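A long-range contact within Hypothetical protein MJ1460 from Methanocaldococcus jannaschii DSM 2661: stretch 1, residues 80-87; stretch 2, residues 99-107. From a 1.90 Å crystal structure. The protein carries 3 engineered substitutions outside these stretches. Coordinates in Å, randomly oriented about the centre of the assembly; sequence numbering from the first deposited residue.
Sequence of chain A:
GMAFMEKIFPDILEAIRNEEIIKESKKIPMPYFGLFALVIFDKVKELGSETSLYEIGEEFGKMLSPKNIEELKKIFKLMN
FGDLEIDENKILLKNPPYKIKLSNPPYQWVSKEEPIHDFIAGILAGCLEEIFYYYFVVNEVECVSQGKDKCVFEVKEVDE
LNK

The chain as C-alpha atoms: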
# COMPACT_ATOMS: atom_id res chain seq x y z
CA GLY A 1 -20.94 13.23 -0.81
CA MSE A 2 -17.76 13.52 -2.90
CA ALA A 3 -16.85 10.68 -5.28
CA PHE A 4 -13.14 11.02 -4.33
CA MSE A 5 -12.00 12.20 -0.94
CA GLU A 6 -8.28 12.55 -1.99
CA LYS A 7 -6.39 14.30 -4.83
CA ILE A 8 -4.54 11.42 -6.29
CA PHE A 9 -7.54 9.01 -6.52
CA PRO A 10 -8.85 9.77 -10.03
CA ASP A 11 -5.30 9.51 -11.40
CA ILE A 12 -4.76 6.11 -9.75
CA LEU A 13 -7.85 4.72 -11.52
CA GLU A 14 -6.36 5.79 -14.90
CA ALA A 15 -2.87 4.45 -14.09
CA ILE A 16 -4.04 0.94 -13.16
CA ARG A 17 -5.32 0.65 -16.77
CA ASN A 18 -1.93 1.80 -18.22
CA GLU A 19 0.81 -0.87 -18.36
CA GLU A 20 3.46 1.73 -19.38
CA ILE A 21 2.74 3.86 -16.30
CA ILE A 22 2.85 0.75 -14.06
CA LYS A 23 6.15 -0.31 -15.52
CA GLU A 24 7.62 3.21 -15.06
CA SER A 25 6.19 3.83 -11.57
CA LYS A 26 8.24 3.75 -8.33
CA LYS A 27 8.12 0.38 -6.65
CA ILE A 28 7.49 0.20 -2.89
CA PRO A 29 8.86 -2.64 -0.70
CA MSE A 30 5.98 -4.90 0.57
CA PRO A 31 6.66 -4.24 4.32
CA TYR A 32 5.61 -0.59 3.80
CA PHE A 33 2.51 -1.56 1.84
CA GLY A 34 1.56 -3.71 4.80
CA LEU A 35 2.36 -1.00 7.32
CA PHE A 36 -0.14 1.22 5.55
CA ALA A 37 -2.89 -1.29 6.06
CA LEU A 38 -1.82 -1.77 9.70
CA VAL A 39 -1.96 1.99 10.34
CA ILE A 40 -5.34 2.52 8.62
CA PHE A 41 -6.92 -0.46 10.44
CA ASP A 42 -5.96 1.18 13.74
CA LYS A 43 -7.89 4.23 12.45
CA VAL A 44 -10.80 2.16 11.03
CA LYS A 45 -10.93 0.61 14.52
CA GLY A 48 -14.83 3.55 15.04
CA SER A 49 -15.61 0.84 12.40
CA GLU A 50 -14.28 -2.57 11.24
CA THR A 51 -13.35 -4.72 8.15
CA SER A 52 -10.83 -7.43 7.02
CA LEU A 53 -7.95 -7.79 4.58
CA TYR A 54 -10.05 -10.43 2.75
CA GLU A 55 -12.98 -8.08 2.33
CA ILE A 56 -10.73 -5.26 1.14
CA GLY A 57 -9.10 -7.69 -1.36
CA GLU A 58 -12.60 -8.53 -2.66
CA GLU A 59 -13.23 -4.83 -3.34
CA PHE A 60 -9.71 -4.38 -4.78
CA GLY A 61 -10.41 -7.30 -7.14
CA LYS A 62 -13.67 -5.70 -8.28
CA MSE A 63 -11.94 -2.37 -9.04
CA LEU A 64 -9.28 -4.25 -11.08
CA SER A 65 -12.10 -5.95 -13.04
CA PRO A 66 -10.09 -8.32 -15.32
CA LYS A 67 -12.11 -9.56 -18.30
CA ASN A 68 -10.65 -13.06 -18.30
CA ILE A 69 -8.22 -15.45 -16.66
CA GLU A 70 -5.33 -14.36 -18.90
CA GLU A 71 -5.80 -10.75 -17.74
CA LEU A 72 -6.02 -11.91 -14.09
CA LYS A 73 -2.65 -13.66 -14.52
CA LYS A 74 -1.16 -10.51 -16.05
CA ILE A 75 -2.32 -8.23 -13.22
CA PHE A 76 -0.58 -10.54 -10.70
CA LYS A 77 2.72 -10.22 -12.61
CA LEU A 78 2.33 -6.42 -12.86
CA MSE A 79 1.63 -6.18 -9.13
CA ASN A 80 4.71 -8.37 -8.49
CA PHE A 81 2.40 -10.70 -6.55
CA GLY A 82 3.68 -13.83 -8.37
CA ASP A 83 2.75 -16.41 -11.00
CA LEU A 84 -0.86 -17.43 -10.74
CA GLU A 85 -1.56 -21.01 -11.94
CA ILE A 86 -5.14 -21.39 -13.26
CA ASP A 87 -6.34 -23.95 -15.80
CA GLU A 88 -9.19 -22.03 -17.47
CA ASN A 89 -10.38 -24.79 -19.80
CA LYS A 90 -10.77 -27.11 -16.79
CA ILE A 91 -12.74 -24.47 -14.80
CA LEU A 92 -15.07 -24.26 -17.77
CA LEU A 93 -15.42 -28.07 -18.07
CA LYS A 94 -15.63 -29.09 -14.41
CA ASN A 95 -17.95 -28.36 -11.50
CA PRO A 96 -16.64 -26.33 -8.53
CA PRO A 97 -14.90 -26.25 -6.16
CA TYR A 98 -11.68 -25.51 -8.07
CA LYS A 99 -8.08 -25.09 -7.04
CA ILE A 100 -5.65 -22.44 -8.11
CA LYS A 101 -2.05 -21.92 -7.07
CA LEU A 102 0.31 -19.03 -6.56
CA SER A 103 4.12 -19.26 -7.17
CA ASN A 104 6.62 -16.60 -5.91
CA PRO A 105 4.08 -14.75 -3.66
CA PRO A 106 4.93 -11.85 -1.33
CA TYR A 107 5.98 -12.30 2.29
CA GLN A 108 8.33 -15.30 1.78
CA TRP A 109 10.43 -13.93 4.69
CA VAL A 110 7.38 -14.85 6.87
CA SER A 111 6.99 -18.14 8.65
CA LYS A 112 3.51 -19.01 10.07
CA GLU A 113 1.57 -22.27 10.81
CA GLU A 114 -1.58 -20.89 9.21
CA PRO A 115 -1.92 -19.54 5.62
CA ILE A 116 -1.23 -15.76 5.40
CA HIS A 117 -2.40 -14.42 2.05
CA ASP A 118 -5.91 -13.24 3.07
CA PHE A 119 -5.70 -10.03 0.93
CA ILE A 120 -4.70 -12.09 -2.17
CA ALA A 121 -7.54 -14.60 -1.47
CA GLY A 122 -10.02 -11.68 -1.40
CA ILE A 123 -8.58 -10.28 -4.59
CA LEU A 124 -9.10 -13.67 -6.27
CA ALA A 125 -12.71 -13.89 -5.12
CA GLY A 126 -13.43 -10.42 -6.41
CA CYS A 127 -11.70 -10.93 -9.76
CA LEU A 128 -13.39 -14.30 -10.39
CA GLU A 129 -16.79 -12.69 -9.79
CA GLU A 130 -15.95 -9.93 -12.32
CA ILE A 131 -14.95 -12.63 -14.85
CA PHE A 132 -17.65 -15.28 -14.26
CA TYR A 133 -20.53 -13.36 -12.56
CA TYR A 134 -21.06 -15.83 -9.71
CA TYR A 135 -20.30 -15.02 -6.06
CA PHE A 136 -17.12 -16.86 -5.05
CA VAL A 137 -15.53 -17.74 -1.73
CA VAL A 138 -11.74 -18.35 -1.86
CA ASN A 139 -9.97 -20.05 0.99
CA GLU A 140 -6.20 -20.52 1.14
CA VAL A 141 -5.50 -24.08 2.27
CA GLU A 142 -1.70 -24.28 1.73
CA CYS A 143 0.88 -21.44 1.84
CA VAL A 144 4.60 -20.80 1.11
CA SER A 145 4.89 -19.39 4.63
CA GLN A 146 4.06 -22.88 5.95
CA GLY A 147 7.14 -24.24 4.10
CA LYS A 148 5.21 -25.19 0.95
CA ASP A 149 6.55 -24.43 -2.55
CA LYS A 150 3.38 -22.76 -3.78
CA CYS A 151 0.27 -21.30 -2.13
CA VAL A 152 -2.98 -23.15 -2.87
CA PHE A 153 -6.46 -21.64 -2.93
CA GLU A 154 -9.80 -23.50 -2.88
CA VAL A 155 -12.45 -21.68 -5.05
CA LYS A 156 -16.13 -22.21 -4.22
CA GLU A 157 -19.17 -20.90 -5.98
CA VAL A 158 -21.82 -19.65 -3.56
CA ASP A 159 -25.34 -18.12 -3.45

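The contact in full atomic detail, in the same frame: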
# COMPACT_ATOMS: atom_id res chain seq x y z
N ASN A 80 3.59 -7.66 -9.08
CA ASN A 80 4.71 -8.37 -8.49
C ASN A 80 4.23 -9.27 -7.36
O ASN A 80 4.96 -9.59 -6.36
CB ASN A 80 5.85 -7.43 -8.08
CG ASN A 80 7.18 -8.13 -8.02
OD1 ASN A 80 7.36 -9.13 -8.71
ND2 ASN A 80 8.11 -7.65 -7.19
N PHE A 81 3.02 -9.79 -7.54
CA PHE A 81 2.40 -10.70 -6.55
C PHE A 81 2.64 -12.19 -6.86
O PHE A 81 2.27 -13.05 -6.08
CB PHE A 81 0.88 -10.37 -6.45
CG PHE A 81 0.53 -9.38 -5.37
CD1 PHE A 81 1.44 -8.42 -4.95
CD2 PHE A 81 -0.73 -9.40 -4.80
CE1 PHE A 81 1.14 -7.56 -3.94
CE2 PHE A 81 -1.07 -8.56 -3.81
CZ PHE A 81 -0.13 -7.60 -3.35
N GLY A 82 3.32 -12.47 -7.98
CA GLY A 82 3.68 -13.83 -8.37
C GLY A 82 2.99 -14.38 -9.60
O GLY A 82 2.29 -13.67 -10.33
N ASP A 83 3.23 -15.67 -9.82
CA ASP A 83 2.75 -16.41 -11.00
C ASP A 83 1.56 -17.26 -10.60
O ASP A 83 1.69 -18.28 -9.91
CB ASP A 83 3.84 -17.31 -11.56
CG ASP A 83 5.14 -16.58 -11.78
OD1 ASP A 83 5.26 -15.81 -12.76
OD2 ASP A 83 6.04 -16.76 -10.96
N LEU A 84 0.40 -16.83 -11.06
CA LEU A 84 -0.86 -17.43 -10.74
C LEU A 84 -1.07 -18.61 -11.72
O LEU A 84 -0.96 -18.46 -12.92
CB LEU A 84 -1.95 -16.36 -10.92
CG LEU A 84 -3.28 -16.41 -10.19
CD1 LEU A 84 -3.10 -16.73 -8.72
CD2 LEU A 84 -4.10 -15.07 -10.43
N GLU A 85 -1.32 -19.79 -11.16
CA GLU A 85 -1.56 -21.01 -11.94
C GLU A 85 -3.05 -21.31 -11.92
O GLU A 85 -3.61 -21.68 -10.89
CB GLU A 85 -0.73 -22.17 -11.37
CG GLU A 85 0.76 -21.89 -11.38
CD GLU A 85 1.65 -23.00 -10.78
OE1 GLU A 85 1.16 -24.10 -10.42
OE2 GLU A 85 2.86 -22.72 -10.68
N ILE A 86 -3.69 -21.15 -13.07
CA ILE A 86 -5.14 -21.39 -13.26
C ILE A 86 -5.33 -22.07 -14.60
O ILE A 86 -4.91 -21.53 -15.63
CB ILE A 86 -5.98 -20.06 -13.30
CG1 ILE A 86 -5.47 -19.04 -12.26
CG2 ILE A 86 -7.47 -20.36 -13.16
CD1 ILE A 86 -6.43 -17.83 -11.99
N ASP A 87 -5.94 -23.25 -14.59
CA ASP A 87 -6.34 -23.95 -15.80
C ASP A 87 -7.77 -23.54 -16.16
O ASP A 87 -8.73 -24.11 -15.65
CB ASP A 87 -6.26 -25.45 -15.55
CG ASP A 87 -6.46 -26.30 -16.84
OD1 ASP A 87 -7.01 -25.77 -17.83
OD2 ASP A 87 -6.05 -27.50 -16.85
N LYS A 99 -9.30 -25.40 -7.74
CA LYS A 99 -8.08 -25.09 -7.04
C LYS A 99 -7.24 -24.28 -7.96
O LYS A 99 -7.16 -24.57 -9.14
CB LYS A 99 -7.32 -26.36 -6.63
CG LYS A 99 -8.02 -27.12 -5.51
CD LYS A 99 -7.04 -27.98 -4.76
CE LYS A 99 -7.70 -29.16 -4.04
NZ LYS A 99 -8.44 -28.76 -2.82
N ILE A 100 -6.62 -23.25 -7.40
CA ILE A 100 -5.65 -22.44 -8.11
C ILE A 100 -4.43 -22.23 -7.21
O ILE A 100 -4.51 -22.29 -5.99
CB ILE A 100 -6.28 -21.09 -8.60
CG1 ILE A 100 -6.64 -20.17 -7.48
CG2 ILE A 100 -7.57 -21.33 -9.34
CD1 ILE A 100 -7.58 -19.00 -8.01
N LYS A 101 -3.28 -22.00 -7.83
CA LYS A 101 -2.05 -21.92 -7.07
C LYS A 101 -1.35 -20.60 -7.35
O LYS A 101 -1.49 -20.01 -8.42
CB LYS A 101 -1.14 -23.10 -7.38
CG LYS A 101 -1.76 -24.53 -7.17
CD LYS A 101 -0.60 -25.56 -7.00
CE LYS A 101 -1.02 -27.07 -7.03
NZ LYS A 101 0.19 -28.02 -7.12
N LEU A 102 -0.60 -20.14 -6.37
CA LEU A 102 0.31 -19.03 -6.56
C LEU A 102 1.81 -19.36 -6.25
O LEU A 102 2.19 -19.92 -5.20
CB LEU A 102 -0.21 -17.81 -5.79
CG LEU A 102 0.55 -16.49 -5.93
CD1 LEU A 102 0.40 -15.79 -7.30
CD2 LEU A 102 0.05 -15.58 -4.78
N SER A 103 2.65 -19.12 -7.26
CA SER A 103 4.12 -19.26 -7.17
C SER A 103 4.78 -17.89 -6.97
O SER A 103 4.34 -16.91 -7.56
CB SER A 103 4.69 -19.82 -8.47
OG SER A 103 4.77 -21.22 -8.39
N ASN A 104 5.86 -17.85 -6.20
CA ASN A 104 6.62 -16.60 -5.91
C ASN A 104 5.76 -15.44 -5.34
O ASN A 104 5.79 -14.30 -5.86
CB ASN A 104 7.40 -16.17 -7.18
CG ASN A 104 8.55 -15.21 -6.89
OD1 ASN A 104 9.17 -15.23 -5.82
ND2 ASN A 104 8.83 -14.34 -7.85
N PRO A 105 4.99 -15.72 -4.26
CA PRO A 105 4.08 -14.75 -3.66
C PRO A 105 4.88 -13.75 -2.79
O PRO A 105 6.07 -13.92 -2.61
CB PRO A 105 3.19 -15.60 -2.80
CG PRO A 105 4.17 -16.66 -2.28
CD PRO A 105 5.05 -16.97 -3.47
N PRO A 106 4.23 -12.69 -2.30
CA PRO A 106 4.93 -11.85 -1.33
C PRO A 106 5.06 -12.54 0.03
O PRO A 106 4.49 -13.61 0.26
CB PRO A 106 4.03 -10.58 -1.24
CG PRO A 106 2.97 -10.75 -2.18
CD PRO A 106 2.92 -12.13 -2.69
N TYR A 107 5.84 -11.91 0.91
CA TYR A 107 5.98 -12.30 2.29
C TYR A 107 6.63 -13.66 2.48
O TYR A 107 6.26 -14.35 3.39
CB TYR A 107 4.63 -12.34 3.00
CG TYR A 107 3.94 -11.01 3.01
CD1 TYR A 107 4.56 -9.92 3.59
CD2 TYR A 107 2.66 -10.87 2.53
CE1 TYR A 107 3.95 -8.71 3.64
CE2 TYR A 107 2.01 -9.65 2.58
CZ TYR A 107 2.68 -8.56 3.15
OH TYR A 107 2.12 -7.30 3.22
O HOH W 1 6.90 -14.06 -10.73
O HOH W 2 -6.49 -24.58 -11.82

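A glycine can be read from its surroundings as well as from its sequence position, and Gly82 is a clear example. It sits where the chain, having left a helix at Asn80 through a Schellman motif with positive phi, turns into a β-strand. Its own phi/psi of 112/-173° would jam a β-carbon against the carbonyl oxygen of Phe81, which by itself calls for glycine. The opposing stretch adds a second constraint: an ideally placed CB would point toward it and lie 2.4 Å from Ser103 O and 2.8 Å from Asn104 O, both clashes, and a tight 3.2 Å from Leu102 CD1. With only hydrogens on the α-carbon, the approach becomes a contact instead, Gly82 CA lying 3.3 Å from Ser103 O in a CA-H...O geometry.

Beyond this close entry the two stretches settle into a short antiparallel ladder, their strand axes 161° apart in direction and 4.7 Å apart at closest approach. The ladder illustrates the alternation typical of antiparallel sheets. Asp83 and Ser103 form a hydrogen-bonded pair, with Asp83 N to Ser103 O at 2.8 Å and Ser103 N to Asp83 O at 2.9 Å. Two residues on, Glu85 and Lys101 repeat the pattern: Glu85 N reaches Lys101 O at 2.8 Å, while Lys101 N to Glu85 O is longer at 3.1 Å. All four bonds are nearly straight. Between them, Leu84 and Leu102 form the non-hydrogen-bonded pair, whose α-carbons come within 4.6 Å, against 5.0 Å for each flanking pair. There the backbone supplies a softer contact, Leu84 CA to Lys101 O at 3.5 Å.

The same alternation sorts the side chains. Leu84 and Leu102 share one face, buried, and meet at Leu84 CD1 and Leu102 CD1, 3.9 Å apart. The other face, carrying Asp83, Glu85, Lys101 and Ser103, is more open and polar. Here Glu85 OE2 lies 3.3 Å from Ser103 OG, a diagonal approach that is at best a weak hydrogen bond. The end of Lys101 leads away from the partner strand; its closest side-chain approach to Glu85 is Lys101 CB to Glu85 OE1, 3.9 Å. A water extends this polar edge, donating to Asp83 OD2 at 2.8 Å and weakly accepting from Asn104 ND2 at 3.5 Å.

Both ends of the ladder are closed differently. At one, Ile86 CG2 packs against Ile100 CG2 at 3.9 Å, and a second water bridges the two stretches beyond them, accepting from Asp87 N at 3.1 Å and donating to Lys99 O at 2.8 Å. At the other, Pro106 lies over a face of the Phe81 ring, its CG 4.2 Å from the ring centroid and 22° off the normal, a CH-π contact. Nearby, Phe81 O is buried without a conventional hydrogen-bond partner; Pro105 CA, 3.5 Å from Phe81 O, directs its hydrogen almost straight at it, a modest compensation.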